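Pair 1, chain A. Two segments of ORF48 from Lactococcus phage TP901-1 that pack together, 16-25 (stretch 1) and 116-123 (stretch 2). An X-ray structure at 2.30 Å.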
# COMPACT_ATOMS: atom_id res chain seq x y z
N ASN A 16 13.77 -2.96 4.35
CA ASN A 16 14.13 -2.78 5.76
C ASN A 16 12.94 -2.48 6.69
O ASN A 16 13.12 -2.44 7.91
CB ASN A 16 15.21 -1.70 5.90
N ILE A 17 11.73 -2.31 6.12
CA ILE A 17 10.47 -2.01 6.82
C ILE A 17 10.09 -3.07 7.86
O ILE A 17 10.61 -4.19 7.82
CB ILE A 17 9.30 -1.77 5.81
CG1 ILE A 17 8.91 -3.07 5.05
CG2 ILE A 17 9.62 -0.61 4.86
CD1 ILE A 17 7.55 -3.10 4.42
N GLY A 18 9.18 -2.72 8.77
CA GLY A 18 8.64 -3.62 9.78
C GLY A 18 7.88 -4.75 9.12
O GLY A 18 7.28 -4.56 8.06
N ILE A 19 7.93 -5.95 9.71
CA ILE A 19 7.28 -7.13 9.14
C ILE A 19 5.77 -7.16 9.39
O ILE A 19 5.33 -7.35 10.53
CB ILE A 19 8.02 -8.46 9.47
CG1 ILE A 19 9.50 -8.38 9.00
CG2 ILE A 19 7.31 -9.66 8.83
CD1 ILE A 19 10.44 -9.49 9.46
N VAL A 20 4.98 -6.94 8.32
CA VAL A 20 3.52 -6.95 8.35
C VAL A 20 3.04 -8.39 8.25
O VAL A 20 3.31 -9.05 7.25
CB VAL A 20 2.90 -6.04 7.25
CG1 VAL A 20 1.38 -6.21 7.17
CG2 VAL A 20 3.26 -4.58 7.47
N LYS A 21 2.36 -8.88 9.30
CA LYS A 21 1.83 -10.25 9.35
C LYS A 21 0.31 -10.25 9.43
O LYS A 21 -0.26 -10.01 10.50
CB LYS A 21 2.47 -11.06 10.49
CG LYS A 21 3.96 -11.32 10.29
CD LYS A 21 4.56 -12.12 11.42
CE LYS A 21 5.99 -12.48 11.13
NZ LYS A 21 6.59 -13.27 12.23
N LEU A 22 -0.34 -10.50 8.28
CA LEU A 22 -1.80 -10.52 8.18
C LEU A 22 -2.37 -11.93 8.38
O LEU A 22 -1.62 -12.92 8.28
CB LEU A 22 -2.28 -9.91 6.84
CG LEU A 22 -1.82 -8.48 6.50
CD1 LEU A 22 -2.33 -8.07 5.13
CD2 LEU A 22 -2.30 -7.47 7.53
N ARG A 23 -3.67 -12.03 8.69
CA ARG A 23 -4.37 -13.30 8.90
C ARG A 23 -5.38 -13.53 7.80
O ARG A 23 -6.23 -12.68 7.53
CB ARG A 23 -5.02 -13.36 10.29
CG ARG A 23 -4.01 -13.54 11.42
CD ARG A 23 -4.58 -13.16 12.77
NE ARG A 23 -5.00 -11.76 12.80
CZ ARG A 23 -4.87 -10.96 13.85
NH1 ARG A 23 -4.32 -11.41 14.97
NH2 ARG A 23 -5.28 -9.70 13.78
N HIS A 24 -5.26 -14.69 7.15
CA HIS A 24 -6.05 -15.14 6.01
C HIS A 24 -7.59 -15.11 6.15
O HIS A 24 -8.25 -14.46 5.33
CB HIS A 24 -5.54 -16.50 5.51
CG HIS A 24 -6.51 -17.26 4.67
ND1 HIS A 24 -6.83 -16.86 3.39
CD2 HIS A 24 -7.24 -18.35 4.98
CE1 HIS A 24 -7.72 -17.73 2.96
NE2 HIS A 24 -8.00 -18.65 3.88
N ALA A 25 -8.15 -15.82 7.14
CA ALA A 25 -9.60 -15.91 7.32
C ALA A 25 -10.15 -15.08 8.49
O ALA A 25 -11.18 -15.43 9.07
CB ALA A 25 -10.01 -17.38 7.47
N THR A 116 8.44 -1.38 -4.43
CA THR A 116 7.81 -2.59 -3.90
C THR A 116 8.24 -2.91 -2.47
O THR A 116 9.35 -2.57 -2.05
CB THR A 116 7.98 -3.81 -4.82
OG1 THR A 116 9.36 -4.19 -4.89
CG2 THR A 116 7.39 -3.61 -6.20
N PHE A 117 7.33 -3.52 -1.72
CA PHE A 117 7.53 -3.96 -0.36
C PHE A 117 6.84 -5.30 -0.21
O PHE A 117 5.99 -5.66 -1.03
CB PHE A 117 6.98 -2.93 0.65
CG PHE A 117 5.47 -2.83 0.72
CD1 PHE A 117 4.77 -2.01 -0.15
CD2 PHE A 117 4.76 -3.53 1.70
CE1 PHE A 117 3.37 -1.92 -0.08
CE2 PHE A 117 3.36 -3.43 1.77
CZ PHE A 117 2.68 -2.63 0.88
N HIS A 118 7.18 -6.03 0.84
CA HIS A 118 6.58 -7.32 1.10
C HIS A 118 5.80 -7.35 2.39
O HIS A 118 6.13 -6.64 3.33
CB HIS A 118 7.65 -8.42 1.12
CG HIS A 118 8.26 -8.71 -0.22
ND1 HIS A 118 9.36 -8.01 -0.68
CD2 HIS A 118 7.92 -9.64 -1.14
CE1 HIS A 118 9.64 -8.52 -1.87
NE2 HIS A 118 8.81 -9.51 -2.18
N TYR A 119 4.76 -8.19 2.41
CA TYR A 119 3.93 -8.46 3.58
C TYR A 119 3.61 -9.95 3.61
O TYR A 119 3.58 -10.60 2.56
CB TYR A 119 2.68 -7.56 3.65
CG TYR A 119 1.60 -7.86 2.63
CD1 TYR A 119 0.54 -8.71 2.94
CD2 TYR A 119 1.58 -7.22 1.40
CE1 TYR A 119 -0.48 -8.96 2.02
CE2 TYR A 119 0.56 -7.45 0.47
CZ TYR A 119 -0.47 -8.33 0.79
OH TYR A 119 -1.46 -8.58 -0.12
N ILE A 120 3.40 -10.50 4.81
CA ILE A 120 3.11 -11.93 4.95
C ILE A 120 1.68 -12.22 5.38
O ILE A 120 1.21 -11.66 6.37
CB ILE A 120 4.21 -12.71 5.76
CG1 ILE A 120 3.67 -13.98 6.44
CG2 ILE A 120 4.95 -11.82 6.76
CD1 ILE A 120 4.51 -15.20 6.23
N VAL A 121 0.99 -13.09 4.62
CA VAL A 121 -0.35 -13.53 4.99
C VAL A 121 -0.17 -14.88 5.65
O VAL A 121 0.37 -15.81 5.04
CB VAL A 121 -1.39 -13.57 3.84
CG1 VAL A 121 -2.75 -14.01 4.37
CG2 VAL A 121 -1.51 -12.21 3.15
N GLU A 122 -0.56 -14.97 6.92
CA GLU A 122 -0.46 -16.19 7.72
C GLU A 122 -1.82 -16.84 7.87
O GLU A 122 -2.86 -16.20 7.67
CB GLU A 122 0.15 -15.88 9.10
CG GLU A 122 1.65 -15.67 9.05
CD GLU A 122 2.34 -15.28 10.35
OE1 GLU A 122 1.65 -15.06 11.37
OE2 GLU A 122 3.59 -15.19 10.33
N LYS A 123 -1.81 -18.13 8.24
CA LYS A 123 -3.01 -18.93 8.46
C LYS A 123 -2.73 -19.92 9.60
O LYS A 123 -1.72 -20.62 9.59
CB LYS A 123 -3.40 -19.68 7.18
CG LYS A 123 -4.71 -20.43 7.31
CD LYS A 123 -4.94 -21.35 6.13
CE LYS A 123 -6.20 -22.15 6.26
NZ LYS A 123 -7.43 -21.32 6.17
O HOH W 1 6.30 -6.22 5.95

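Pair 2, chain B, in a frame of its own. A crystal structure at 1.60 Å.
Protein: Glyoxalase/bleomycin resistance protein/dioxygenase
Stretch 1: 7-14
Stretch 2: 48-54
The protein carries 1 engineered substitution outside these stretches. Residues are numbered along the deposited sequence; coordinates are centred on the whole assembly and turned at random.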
# COMPACT_ATOMS: atom_id res chain seq x y z
N VAL B 7 4.41 0.48 -6.18
CA VAL B 7 3.25 1.12 -5.57
C VAL B 7 3.83 1.66 -4.27
O VAL B 7 4.48 0.93 -3.53
CB VAL B 7 2.09 0.14 -5.24
CG1 VAL B 7 2.57 -1.03 -4.37
CG2 VAL B 7 0.99 0.91 -4.50
N VAL B 8 3.65 2.96 -4.04
CA VAL B 8 4.15 3.58 -2.83
C VAL B 8 2.96 4.12 -2.05
O VAL B 8 2.28 5.04 -2.49
CB VAL B 8 5.12 4.75 -3.14
CG1 VAL B 8 5.67 5.34 -1.84
CG2 VAL B 8 6.28 4.26 -4.01
N PRO B 9 2.68 3.51 -0.90
CA PRO B 9 1.55 3.97 -0.09
C PRO B 9 1.83 5.32 0.53
O PRO B 9 2.95 5.59 0.96
CB PRO B 9 1.43 2.88 0.97
CG PRO B 9 2.03 1.67 0.32
CD PRO B 9 3.23 2.26 -0.37
N GLU B 10 0.82 6.18 0.56
CA GLU B 10 0.96 7.47 1.20
C GLU B 10 -0.01 7.38 2.37
O GLU B 10 -1.20 7.12 2.18
CB GLU B 10 0.57 8.61 0.27
CG GLU B 10 0.57 9.96 0.96
CD GLU B 10 0.48 11.12 -0.01
OE1 GLU B 10 -0.33 11.03 -0.95
OE2 GLU B 10 1.22 12.12 0.19
N LEU B 11 0.50 7.60 3.57
CA LEU B 11 -0.31 7.49 4.78
C LEU B 11 -0.57 8.81 5.50
O LEU B 11 0.35 9.58 5.75
CB LEU B 11 0.38 6.55 5.76
CG LEU B 11 0.95 5.25 5.19
CD1 LEU B 11 1.69 4.50 6.30
CD2 LEU B 11 -0.18 4.40 4.61
N TYR B 12 -1.83 9.06 5.84
CA TYR B 12 -2.18 10.26 6.59
C TYR B 12 -1.78 9.99 8.04
O TYR B 12 -1.96 8.88 8.53
CB TYR B 12 -3.68 10.54 6.55
CG TYR B 12 -4.05 11.69 7.47
CD1 TYR B 12 -3.70 13.00 7.15
CD2 TYR B 12 -4.67 11.45 8.70
CE1 TYR B 12 -3.94 14.04 8.03
CE2 TYR B 12 -4.92 12.49 9.59
CZ TYR B 12 -4.55 13.78 9.25
OH TYR B 12 -4.78 14.81 10.12
N CYS B 13 -1.23 11.00 8.71
CA CYS B 13 -0.80 10.84 10.10
C CYS B 13 -1.40 11.91 11.00
O CYS B 13 -1.39 13.09 10.66
CB CYS B 13 0.73 10.91 10.19
SG CYS B 13 1.63 9.67 9.21
N PHE B 14 -1.90 11.50 12.16
CA PHE B 14 -2.48 12.45 13.11
C PHE B 14 -1.41 13.45 13.55
O PHE B 14 -1.67 14.65 13.59
CB PHE B 14 -3.03 11.71 14.33
CG PHE B 14 -4.17 10.79 14.02
CD1 PHE B 14 -5.44 11.29 13.76
CD2 PHE B 14 -3.97 9.42 13.96
CE1 PHE B 14 -6.49 10.45 13.45
CE2 PHE B 14 -5.03 8.55 13.66
CZ PHE B 14 -6.28 9.07 13.40
N VAL B 48 12.39 -0.09 -0.26
CA VAL B 48 10.93 -0.14 -0.26
C VAL B 48 10.49 1.20 0.33
O VAL B 48 10.82 1.52 1.46
CB VAL B 48 10.42 -1.30 0.60
CG1 VAL B 48 8.93 -1.48 0.38
CG2 VAL B 48 11.16 -2.58 0.23
N ASP B 49 9.75 1.97 -0.46
CA ASP B 49 9.33 3.30 -0.04
C ASP B 49 7.91 3.47 0.52
O ASP B 49 7.00 2.71 0.19
CB ASP B 49 9.50 4.28 -1.21
CG ASP B 49 10.89 4.24 -1.83
OD1 ASP B 49 11.85 3.81 -1.15
OD2 ASP B 49 11.02 4.66 -3.00
N VAL B 50 7.75 4.50 1.35
CA VAL B 50 6.47 4.86 1.95
C VAL B 50 6.46 6.37 2.16
O VAL B 50 7.50 6.98 2.43
CB VAL B 50 6.25 4.17 3.33
CG1 VAL B 50 7.32 4.60 4.30
CG2 VAL B 50 4.88 4.56 3.91
N MSE B 51 5.28 6.97 2.00
CA MSE B 51 5.12 8.40 2.21
C MSE B 51 4.22 8.69 3.40
O MSE B 51 3.18 8.05 3.58
CB MSE B 51 4.50 9.06 0.97
CG MSE B 51 5.40 9.10 -0.23
SE MSE B 51 4.46 9.85 -1.73
CE MSE B 51 3.83 8.20 -2.51
N LEU B 52 4.63 9.64 4.23
CA LEU B 52 3.84 10.04 5.38
C LEU B 52 3.37 11.48 5.15
O LEU B 52 4.14 12.32 4.70
CB LEU B 52 4.67 9.98 6.67
CG LEU B 52 5.27 8.63 7.04
CD1 LEU B 52 6.01 8.76 8.37
CD2 LEU B 52 4.17 7.56 7.13
N GLU B 53 2.11 11.74 5.44
CA GLU B 53 1.56 13.07 5.26
C GLU B 53 0.71 13.46 6.45
O GLU B 53 -0.27 12.79 6.77
CB GLU B 53 0.72 13.13 3.98
CG GLU B 53 0.19 14.50 3.70
CD GLU B 53 0.62 15.03 2.35
OE1 GLU B 53 -0.01 14.64 1.34
OE2 GLU B 53 1.60 15.81 2.28
N GLY B 54 1.08 14.56 7.11
CA GLY B 54 0.34 15.02 8.27
C GLY B 54 -0.88 15.86 7.88
O GLY B 54 -1.58 16.37 8.76
O HOH W 2 6.89 0.98 -2.10

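Two parallel β-strands held by one hydrogen-bond ladder can carry quite different side chains, and pairs 1 and 2 illustrate the principle. Fourteen central residues superpose with a backbone RMSD of 0.8 Å, and the strand directions diverge by 33° in pair 1 and 21° in pair 2. In each pair both strands bond through alternate residues. In pair 1, Ile A120 N donates to Val A20 O (2.8 Å), Leu A22 N to Ile A120 O (2.7 Å), Glu A122 N to Leu A22 O (2.7 Å) and His A24 N to Glu A122 O (2.9 Å). Pair 2 repeats every rung: Met B51 N to Pro B9 O (2.9 Å), Leu B11 N to Met B51 O (2.7 Å), Glu B53 N to Leu B11 O (2.8 Å) and Cys B13 N to Glu B53 O (2.8 Å). The match of Val A20 with Pro B9 is instructive: this position offers the other strand its carbonyl, so a proline, which lacks an amide hydrogen, costs the ladder nothing. In pair 1 the free amide of Val A20 is used instead by a water, its N lying 2.8 Å from the water O, which also bridges Gly A18 and His A118.

The face carrying Leu A22 and Val A121, or Leu B11 and Leu B52, matches more closely. Leu A22 and Leu B11 coincide, with side-chain centres 0.5 Å apart and the same m,t rotamer. Their neighbours differ: Leu A22 CD1 rests 3.7 Å from Tyr A119 CD1, whereas Leu B11 CD1 lies 4.0 Å from both Val B50 CG2 and Leu B52 CD2. Where pair 1 has an aromatic ring, pair 2 has a small branched side chain. Val A121 and its match Leu B52 both touch the leucine and the position after next, Val A121 CG1 lying 3.9 Å from His A24 CB and Leu B52 CD2 3.9 Å from Cys B13 SG; Leu B52 comes closer to the leucine, since Val A121 CG2 is 4.4 Å from Leu A22 CB.

On the other face the solutions diverge. Lys A21 and Glu B10 match, as do Glu A122 and Glu B53. In pair 1 the charges are opposite, but Lys A21 NZ and Glu A122 OE2 are 4.0 Å apart, beyond a salt bridge. In pair 2 two glutamates meet, Glu B10 OE2 lying 3.0 Å from Glu B53 OE1, a close approach of like charges that is not a hydrogen bond. Nearby, selenomethionine Met B51 turns its CE to within 3.5 Å of Val B8 CG1, where pair 1 sets Ile A120 CG2 3.8 Å from Ile A19 CG2. The same register and ladder thus accommodate different side chains.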